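Side-chain contacts in cysteine hydrolase (Vibrio cholerae, PDB 6V98), which serves as a type VI secretion effector of Vibrio cholerae and is probably a cysteine hydrolase related to clan CA peptidases, delivered against competing cells: residues A[49-52]-A[53-56]; A[90-93]-A[94-97]; A[182-186]-A[187-191]. All coordinates share one frame; numbering follows the deposited sequence.

Contact 1: A[49-52]-A[53-56]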
ATOM      1  N   LEU A  49      -4.251  -3.316  -4.253  1.00 20.92           N
ATOM      2  CA  LEU A  49      -5.199  -2.849  -5.257  1.00 25.96           C
ATOM      3  C   LEU A  49      -6.067  -4.020  -5.693  1.00 24.76           C
ATOM      4  O   LEU A  49      -5.542  -5.055  -6.107  1.00 24.11           O
ATOM      5  CB  LEU A  49      -4.461  -2.257  -6.465  1.00 23.06           C
ATOM      6  CG  LEU A  49      -5.337  -1.974  -7.687  1.00 25.81           C
ATOM      7  CD1 LEU A  49      -6.222  -0.780  -7.420  1.00 24.92           C
ATOM      8  CD2 LEU A  49      -4.479  -1.729  -8.917  1.00 26.34           C
ATOM      9  N   ILE A  50      -7.387  -3.866  -5.610  1.00 24.81           N
ATOM     10  CA  ILE A  50      -8.307  -4.959  -5.921  1.00 25.60           C
ATOM     11  C   ILE A  50      -9.337  -4.513  -6.950  1.00 31.64           C
ATOM     12  O   ILE A  50      -9.980  -3.470  -6.782  1.00 30.04           O
ATOM     13  CB  ILE A  50      -9.023  -5.480  -4.667  1.00 24.75           C
ATOM     14  CG1 ILE A  50      -7.996  -5.975  -3.655  1.00 27.75           C
ATOM     15  CG2 ILE A  50      -9.987  -6.608  -5.061  1.00 24.37           C
ATOM     16  CD1 ILE A  50      -8.574  -6.197  -2.276  1.00 25.43           C
ATOM     17  N   ASN A  51      -9.494  -5.315  -8.006  1.00 27.20           N
ATOM     18  CA  ASN A  51     -10.589  -5.159  -8.960  1.00 28.31           C
ATOM     19  C   ASN A  51     -11.908  -5.558  -8.305  1.00 31.72           C
ATOM     20  O   ASN A  51     -12.086  -6.718  -7.915  1.00 32.09           O
ATOM     21  CB  ASN A  51     -10.338  -6.023 -10.194  1.00 26.98           C
ATOM     22  CG  ASN A  51     -11.322  -5.730 -11.317  1.00 32.07           C
ATOM     23  OD1 ASN A  51     -12.532  -5.835 -11.135  1.00 37.28           O
ATOM     24  ND2 ASN A  51     -10.804  -5.331 -12.474  1.00 35.68           N
ATOM     25  N   GLY A  52     -12.836  -4.603  -8.199  1.00 29.48           N
ATOM     26  CA  GLY A  52     -14.100  -4.863  -7.526  1.00 28.79           C
ATOM     27  C   GLY A  52     -15.028  -5.812  -8.257  1.00 30.62           C
ATOM     28  O   GLY A  52     -15.954  -6.353  -7.640  1.00 34.39           O
ATOM     29  N   GLU A  53     -14.812  -6.020  -9.556  1.00 32.57           N
ATOM     30  CA  GLU A  53     -15.601  -6.969 -10.340  1.00 35.99           C
ATOM     31  C   GLU A  53     -15.066  -8.389 -10.242  1.00 34.84           C
ATOM     32  O   GLU A  53     -15.847  -9.336 -10.109  1.00 35.98           O
ATOM     33  CB  GLU A  53     -15.616  -6.564 -11.813  1.00 46.70           C
ATOM     34  CG  GLU A  53     -16.152  -5.176 -12.082  1.00 60.36           C
ATOM     35  CD  GLU A  53     -17.592  -5.194 -12.524  1.00 70.73           C
ATOM     36  OE1 GLU A  53     -18.270  -6.216 -12.282  1.00 72.87           O
ATOM     37  OE2 GLU A  53     -18.040  -4.186 -13.115  1.00 71.19           O
ATOM     38  N   THR A  54     -13.743  -8.558 -10.318  1.00 37.99           N
ATOM     39  CA  THR A  54     -13.130  -9.869 -10.482  1.00 38.43           C
ATOM     40  C   THR A  54     -12.353 -10.352  -9.269  1.00 38.07           C
ATOM     41  O   THR A  54     -12.072 -11.554  -9.178  1.00 37.15           O
ATOM     42  CB  THR A  54     -12.170  -9.858 -11.678  1.00 37.85           C
ATOM     43  OG1 THR A  54     -11.139  -8.895 -11.435  1.00 34.63           O
ATOM     44  CG2 THR A  54     -12.908  -9.486 -12.949  1.00 43.14           C
ATOM     45  N   GLY A  55     -11.995  -9.461  -8.349  1.00 31.52           N
ATOM     46  CA  GLY A  55     -11.165  -9.834  -7.230  1.00 31.67           C
ATOM     47  C   GLY A  55      -9.690  -9.953  -7.547  1.00 30.94           C
ATOM     48  O   GLY A  55      -8.913 -10.333  -6.659  1.00 30.44           O
ATOM     49  N   VAL A  56      -9.283  -9.660  -8.784  1.00 27.03           N
ATOM     50  CA  VAL A  56      -7.864  -9.643  -9.121  1.00 27.68           C
ATOM     51  C   VAL A  56      -7.155  -8.618  -8.247  1.00 31.67           C
ATOM     52  O   VAL A  56      -7.593  -7.465  -8.140  1.00 28.51           O
ATOM     53  CB  VAL A  56      -7.672  -9.335 -10.616  1.00 34.69           C
ATOM     54  CG1 VAL A  56      -6.201  -9.135 -10.932  1.00 33.34           C
ATOM     55  CG2 VAL A  56      -8.259 -10.454 -11.484  1.00 36.21           C
TER
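Asn51 meets Glu53, Thr54, Gly55 and Val56 across the short connecting loop of a β-hairpin, which carries the chain from strand 44-50 into the antiparallel strand 57-63. The first shell centres on its amide oxygen, which forms an Asx turn. Asn51 OD1 accepts Glu53 N at 2.8 Å, with the donor in the carbonyl plane, and also Thr54 N at 3.1 Å, which approaches from above that plane, 49° out of it. Two bonds of different direction thus hold one oxygen and limit rotation of the amide. Asn51 CG stands anti to the backbone N (chi1 -171°), which carries the amide oxygen toward the Glu53 and Thr54 N-H groups. Two backbone bonds close the loop: Asn51 N reaches Val56 O at 2.9 Å and Gly55 N reaches Asn51 O at 2.8 Å. Gly55 sits in the left-handed region (phi 79°), turning the chain back toward the sheet. At the strand end of the loop, Ile50 CA lies 3.4 Å from Val56 O in a CA-H...O contact, and Ile50 CG2 rests 4.1 Å from Gly55 CA. Further out, the N-terminal residues bond to the turn: Ser1 OG and Gly2 N to the Glu53 carboxylate, while Asp5 OD1 accepts from Gly52 N. Thr54 OG1 lies 3.2 Å from Asn51 CG and accepts a weak bond from Val56 N, nearly straight at the hydrogen.

Contact 2: A[90-93]-A[94-97]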
ATOM      1  N   LEU A  90     -18.593  -7.640  -1.418  1.00 31.11           N
ATOM      2  CA  LEU A  90     -17.700  -7.609  -0.267  1.00 31.13           C
ATOM      3  C   LEU A  90     -16.521  -8.551  -0.466  1.00 35.69           C
ATOM      4  O   LEU A  90     -16.651  -9.610  -1.080  1.00 41.39           O
ATOM      5  CB  LEU A  90     -18.450  -8.003   1.008  1.00 34.65           C
ATOM      6  CG  LEU A  90     -19.700  -7.196   1.372  1.00 33.55           C
ATOM      7  CD1 LEU A  90     -20.327  -7.752   2.630  1.00 36.63           C
ATOM      8  CD2 LEU A  90     -19.349  -5.730   1.563  1.00 31.84           C
ATOM      9  N   ILE A  91     -15.361  -8.164   0.063  1.00 29.24           N
ATOM     10  CA  ILE A  91     -14.252  -9.111   0.150  1.00 27.55           C
ATOM     11  C   ILE A  91     -14.516 -10.048   1.313  1.00 29.38           C
ATOM     12  O   ILE A  91     -14.826  -9.599   2.423  1.00 33.41           O
ATOM     13  CB  ILE A  91     -12.911  -8.395   0.348  1.00 30.33           C
ATOM     14  CG1 ILE A  91     -12.691  -7.312  -0.710  1.00 30.24           C
ATOM     15  CG2 ILE A  91     -11.794  -9.440   0.370  1.00 30.40           C
ATOM     16  CD1 ILE A  91     -11.562  -6.353  -0.341  1.00 27.69           C
ATOM     17  N   THR A  92     -14.397 -11.352   1.073  1.00 33.68           N
ATOM     18  CA  THR A  92     -14.568 -12.297   2.168  1.00 36.54           C
ATOM     19  C   THR A  92     -13.407 -12.155   3.142  1.00 33.25           C
ATOM     20  O   THR A  92     -12.271 -11.884   2.739  1.00 33.78           O
ATOM     21  CB  THR A  92     -14.662 -13.735   1.649  1.00 37.90           C
ATOM     22  OG1 THR A  92     -13.371 -14.191   1.207  1.00 37.76           O
ATOM     23  CG2 THR A  92     -15.663 -13.808   0.497  1.00 33.62           C
ATOM     24  N   GLU A  93     -13.705 -12.312   4.438  1.00 33.00           N
ATOM     25  CA  GLU A  93     -12.670 -12.147   5.457  1.00 32.09           C
ATOM     26  C   GLU A  93     -11.521 -13.121   5.233  1.00 33.77           C
ATOM     27  O   GLU A  93     -10.348 -12.735   5.310  1.00 32.47           O
ATOM     28  CB  GLU A  93     -13.258 -12.329   6.865  1.00 37.03           C
ATOM     29  CG  GLU A  93     -12.187 -12.399   7.969  1.00 46.98           C
ATOM     30  CD  GLU A  93     -12.758 -12.499   9.381  1.00 54.34           C
ATOM     31  OE1 GLU A  93     -13.132 -11.457   9.963  1.00 59.50           O
ATOM     32  OE2 GLU A  93     -12.823 -13.624   9.914  1.00 62.11           O
ATOM     33  N   SER A  94     -11.837 -14.385   4.922  1.00 32.53           N
ATOM     34  CA  SER A  94     -10.789 -15.395   4.777  1.00 30.61           C
ATOM     35  C   SER A  94      -9.845 -15.069   3.626  1.00 32.28           C
ATOM     36  O   SER A  94      -8.623 -15.218   3.757  1.00 31.15           O
ATOM     37  CB  SER A  94     -11.414 -16.780   4.578  1.00 41.69           C
ATOM     38  OG  SER A  94     -12.451 -16.732   3.620  1.00 44.64           O
ATOM     39  N   SER A  95     -10.388 -14.622   2.487  1.00 31.97           N
ATOM     40  CA  SER A  95      -9.533 -14.372   1.332  1.00 29.36           C
ATOM     41  C   SER A  95      -8.678 -13.133   1.535  1.00 32.14           C
ATOM     42  O   SER A  95      -7.549 -13.074   1.037  1.00 30.95           O
ATOM     43  CB  SER A  95     -10.372 -14.249   0.059  1.00 30.76           C
ATOM     44  OG  SER A  95     -11.108 -13.035   0.026  1.00 32.51           O
ATOM     45  N   LEU A  96      -9.188 -12.140   2.266  1.00 28.48           N
ATOM     46  CA  LEU A  96      -8.363 -10.981   2.584  1.00 30.34           C
ATOM     47  C   LEU A  96      -7.295 -11.340   3.611  1.00 31.21           C
ATOM     48  O   LEU A  96      -6.149 -10.888   3.505  1.00 28.48           O
ATOM     49  CB  LEU A  96      -9.244  -9.830   3.075  1.00 27.26           C
ATOM     50  CG  LEU A  96      -8.473  -8.542   3.372  1.00 27.33           C
ATOM     51  CD1 LEU A  96      -7.777  -8.087   2.127  1.00 25.33           C
ATOM     52  CD2 LEU A  96      -9.418  -7.469   3.893  1.00 30.76           C
ATOM     53  N   LEU A  97      -7.643 -12.177   4.595  1.00 30.08           N
ATOM     54  CA  LEU A  97      -6.654 -12.651   5.561  1.00 25.73           C
ATOM     55  C   LEU A  97      -5.478 -13.333   4.870  1.00 29.56           C
ATOM     56  O   LEU A  97      -4.330 -13.202   5.310  1.00 31.16           O
ATOM     57  CB  LEU A  97      -7.294 -13.631   6.556  1.00 27.00           C
ATOM     58  CG  LEU A  97      -7.990 -13.103   7.811  1.00 36.99           C
ATOM     59  CD1 LEU A  97      -8.807 -14.228   8.458  1.00 35.22           C
ATOM     60  CD2 LEU A  97      -6.971 -12.531   8.790  1.00 27.82           C
TER
HETATM   61  O   HOH W   1     -13.425 -16.780   0.649  1.00 41.23           O
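Thr92 and Ser95 both place OG1 or OG between their own backbone N and carbonyl carbon (chi1 73° and 72°), and these matched rotations bring the two hydroxyls to face each other at the start of helix 93-107. Thr92 OG1 and Ser95 OG are hydrogen-bonded at 2.8 Å, with either able to donate. Thr92 occupies the N-cap position, one residue ahead of the helix. A water 2.6 Å from Thr92 OG1 also bonds Ser94 OG, at 3.1 Å, giving the cap hydroxyl a second polar link. The first helical backbone bonds follow: Leu96 N to Thr92 O at 3.1 Å, then Leu97 N to Glu93 O at 2.9 Å, both close to straight at the hydrogen. On the apolar side Ile91, just before the cap, and Leu96, in the first turn, make a hydrophobic staple, with the methyl CG2 of Ile91 3.7 Å from Leu96 CB. Glu93 and Leu97 run side by side in the same direction one turn apart, CG of Glu93 3.9 Å from CD1 of Leu97. The polar cap is tied to the preceding loop, since Ser95 OG also bonds Thr85 N, while Ile91 packs on Ile86 of strand 86-87 and Leu96 and Leu97 lie against Leu199 of strand 198-202.

Contact 3: A[182-186]-A[187-191]. With CA (calcium ion), chain C; CA (calcium ion), chain B.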
ATOM      1  N   GLN A 182      -3.696   9.363  11.106  1.00 30.12           N
ATOM      2  CA  GLN A 182      -4.432  10.519  10.603  1.00 29.54           C
ATOM      3  C   GLN A 182      -5.396  10.120   9.491  1.00 29.01           C
ATOM      4  O   GLN A 182      -6.553  10.564   9.473  1.00 30.56           O
ATOM      5  CB  GLN A 182      -3.451  11.582  10.100  1.00 32.09           C
ATOM      6  CG  GLN A 182      -2.887  12.478  11.186  1.00 41.60           C
ATOM      7  CD  GLN A 182      -3.967  13.057  12.086  1.00 47.64           C
ATOM      8  OE1 GLN A 182      -4.078  12.691  13.257  1.00 57.40           O
ATOM      9  NE2 GLN A 182      -4.780  13.952  11.537  1.00 47.02           N
ATOM     10  N   PHE A 183      -4.935   9.289   8.552  1.00 29.84           N
ATOM     11  CA  PHE A 183      -5.775   8.879   7.428  1.00 28.13           C
ATOM     12  C   PHE A 183      -7.000   8.122   7.926  1.00 27.80           C
ATOM     13  O   PHE A 183      -8.107   8.282   7.391  1.00 29.83           O
ATOM     14  CB  PHE A 183      -4.951   8.017   6.466  1.00 29.03           C
ATOM     15  CG  PHE A 183      -5.440   8.024   5.028  1.00 28.54           C
ATOM     16  CD1 PHE A 183      -6.640   8.615   4.677  1.00 36.97           C
ATOM     17  CD2 PHE A 183      -4.682   7.418   4.028  1.00 36.04           C
ATOM     18  CE1 PHE A 183      -7.076   8.606   3.357  1.00 31.56           C
ATOM     19  CE2 PHE A 183      -5.115   7.420   2.700  1.00 23.05           C
ATOM     20  CZ  PHE A 183      -6.313   7.998   2.377  1.00 25.15           C
ATOM     21  N   GLN A 184      -6.823   7.316   8.972  1.00 27.17           N
ATOM     22  CA  GLN A 184      -7.918   6.518   9.510  1.00 25.78           C
ATOM     23  C   GLN A 184      -9.004   7.377  10.138  1.00 26.80           C
ATOM     24  O   GLN A 184     -10.133   6.902  10.293  1.00 29.23           O
ATOM     25  CB  GLN A 184      -7.389   5.527  10.550  1.00 26.83           C
ATOM     26  CG  GLN A 184      -6.655   4.310   9.956  1.00 23.71           C
ATOM     27  CD  GLN A 184      -6.152   3.353  11.021  1.00 24.97           C
ATOM     28  OE1 GLN A 184      -6.078   3.703  12.199  1.00 28.90           O
ATOM     29  NE2 GLN A 184      -5.795   2.138  10.609  1.00 23.76           N
ATOM     30  N   LEU A 185      -8.699   8.620  10.511  1.00 27.03           N
ATOM     31  CA  LEU A 185      -9.731   9.470  11.109  1.00 33.48           C
ATOM     32  C   LEU A 185     -10.898   9.736  10.166  1.00 32.45           C
ATOM     33  O   LEU A 185     -12.000  10.045  10.636  1.00 32.60           O
ATOM     34  CB  LEU A 185      -9.125  10.799  11.551  1.00 37.55           C
ATOM     35  CG  LEU A 185      -8.080  10.691  12.654  1.00 39.03           C
ATOM     36  CD1 LEU A 185      -7.575  12.068  13.032  1.00 47.43           C
ATOM     37  CD2 LEU A 185      -8.704  10.003  13.855  1.00 39.82           C
ATOM     38  N   SER A 186     -10.692   9.634   8.850  1.00 31.46           N
ATOM     39  CA  SER A 186     -11.739   9.933   7.878  1.00 40.16           C
ATOM     40  C   SER A 186     -12.057   8.770   6.947  1.00 37.94           C
ATOM     41  O   SER A 186     -12.785   8.964   5.967  1.00 31.49           O
ATOM     42  CB  SER A 186     -11.354  11.160   7.043  1.00 45.11           C
ATOM     43  OG  SER A 186     -10.004  11.074   6.608  1.00 50.82           O
ATOM     44  N   GLU A 187     -11.541   7.570   7.211  1.00 27.11           N
ATOM     45  CA  GLU A 187     -11.788   6.430   6.337  1.00 27.04           C
ATOM     46  C   GLU A 187     -12.021   5.189   7.181  1.00 27.34           C
ATOM     47  O   GLU A 187     -11.761   5.174   8.386  1.00 27.92           O
ATOM     48  CB  GLU A 187     -10.615   6.159   5.380  1.00 31.63           C
ATOM     49  CG  GLU A 187     -10.069   7.363   4.650  1.00 29.08           C
ATOM     50  CD  GLU A 187     -10.967   7.814   3.515  1.00 33.76           C
ATOM     51  OE1 GLU A 187     -11.890   7.055   3.146  1.00 31.47           O
ATOM     52  OE2 GLU A 187     -10.746   8.923   2.996  1.00 34.56           O
ATOM     53  N   ILE A 188     -12.524   4.144   6.517  1.00 29.66           N
ATOM     54  CA  ILE A 188     -12.683   2.826   7.130  1.00 27.91           C
ATOM     55  C   ILE A 188     -11.321   2.307   7.569  1.00 27.64           C
ATOM     56  O   ILE A 188     -10.358   2.349   6.800  1.00 26.55           O
ATOM     57  CB  ILE A 188     -13.342   1.872   6.122  1.00 30.00           C
ATOM     58  CG1 ILE A 188     -14.772   2.330   5.801  1.00 33.03           C
ATOM     59  CG2 ILE A 188     -13.307   0.429   6.609  1.00 25.96           C
ATOM     60  CD1 ILE A 188     -15.741   2.135   6.955  1.00 39.86           C
ATOM     61  N   ASP A 189     -11.242   1.792   8.804  1.00 25.87           N
ATOM     62  CA  ASP A 189     -10.002   1.265   9.374  1.00 27.84           C
ATOM     63  C   ASP A 189      -9.836  -0.215   9.072  1.00 26.56           C
ATOM     64  O   ASP A 189     -10.796  -0.984   9.123  1.00 28.99           O
ATOM     65  CB  ASP A 189      -9.981   1.414  10.895  1.00 31.42           C
ATOM     66  CG  ASP A 189      -9.714   2.818  11.350  1.00 32.35           C
ATOM     67  OD1 ASP A 189     -10.121   3.762  10.647  1.00 39.34           O
ATOM     68  OD2 ASP A 189      -9.104   2.962  12.436  1.00 34.68           O
ATOM     69  N   LEU A 190      -8.596  -0.628   8.847  1.00 26.76           N
ATOM     70  CA  LEU A 190      -8.242  -2.039   8.752  1.00 24.83           C
ATOM     71  C   LEU A 190      -7.136  -2.308   9.758  1.00 28.10           C
ATOM     72  O   LEU A 190      -6.143  -1.575   9.794  1.00 25.22           O
ATOM     73  CB  LEU A 190      -7.780  -2.406   7.333  1.00 24.95           C
ATOM     74  CG  LEU A 190      -7.294  -3.828   7.086  1.00 32.72           C
ATOM     75  CD1 LEU A 190      -8.370  -4.807   7.489  1.00 38.19           C
ATOM     76  CD2 LEU A 190      -6.906  -4.031   5.636  1.00 38.20           C
ATOM     77  N   ASP A 191      -7.331  -3.322  10.596  1.00 26.19           N
ATOM     78  CA  ASP A 191      -6.306  -3.769  11.531  1.00 29.82           C
ATOM     79  C   ASP A 191      -6.088  -5.261  11.338  1.00 27.03           C
ATOM     80  O   ASP A 191      -7.053  -6.025  11.235  1.00 29.80           O
ATOM     81  CB  ASP A 191      -6.708  -3.466  12.979  1.00 30.95           C
ATOM     82  CG  ASP A 191      -6.547  -1.995  13.326  1.00 30.93           C
ATOM     83  OD1 ASP A 191      -5.415  -1.584  13.657  1.00 26.73           O
ATOM     84  OD2 ASP A 191      -7.552  -1.253  13.250  1.00 30.43           O
TER
HETATM   85 CA    CA C 302     -11.806   5.394  10.705  1.00 28.92          CA
HETATM   86 CA    CA B 301      -5.297   2.763  14.275  1.00 31.75          CA
HETATM   87  O   HOH W   2      -4.455   0.911  13.096  1.00 31.12           O
HETATM   88  O   HOH W   3     -13.271   7.218  10.642  1.00 37.58           O
HETATM   89  O   HOH W   4      -7.355   1.347  13.735  1.00 27.99           O
HETATM   90  O   HOH W   5      -7.265   4.082  15.510  1.00 40.44           O
HETATM   91  O   HOH W   6      -5.000   1.202  16.214  1.00 54.45           O
HETATM   92  O   HOH W   7     -11.362   6.163  12.978  1.00 39.66           O
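Two calcium sites adjoin the turn between helix 176-184 and strand 188-193, and Gln184 contributes to both. Gln184 O binds the chain C calcium at 2.3 Å, alongside Glu187 O, also at 2.3 Å, and Asp189 OD1; two waters and Glu203 O complete the shell. The Gln184 side chain, extended beyond CG (chi2 180°), carries OE1 to the chain B calcium at 2.4 Å, where four waters and Glu181 are among the other ligands. There the Gln184 amide stacks on the Asp189 carboxylate, the planes only 28° apart, with Gln184 OE1 3.1 Å from Asp189 OD2. The carboxylate is split in role: Asp189 OD1 is a direct ligand of the first ion, while Asp189 OD2 accepts from a water bound to the second ion, 2.7 Å from that water's oxygen, and Asp191 OD2 accepts from the same water. Another calcium-bound water accepts from Gln184 NE2 and donates to Asp191 OD1; NE2 also bonds Gly115 O, which fixes the amide's orientation. Away from the metals, Phe183 CE1 touches Glu187 CG at 3.5 Å, its ring 89° from the carboxylate plane. Oxygens that would otherwise repel sit close together, Gln184 O only 3.0 Å from Glu187 O. Their crowding is consistent with compensation by the calcium charge, which would thereby hold helix end, turn and strand in one arrangement.

Overall arrangement
Along the chain the contacts come one after another, at 49-56, 90-97 and 182-191. Contact 1 joins strands 44-50 and 57-63 of the seven-stranded antiparallel sheet, and contact 3 leads into strand 188-193 of that sheet; their centres are 21 Å apart and they do not touch. Contact 2 starts helix 93-107, which precedes strand 113-120, the sheet neighbour of 188-193. Contacts 1 and 2 have centres 12 Å apart and meet directly, Ile50 CD1 lying 3.6 Å from Ile91 CD1. Contacts 2 and 3 approach to about 5 Å between nearest atoms; Leu199 packs against Leu96, Leu97 and Leu190. All three border the large sheet, contact 2 through Leu199, so hairpin, helix start and calcium-bound turn share one framework.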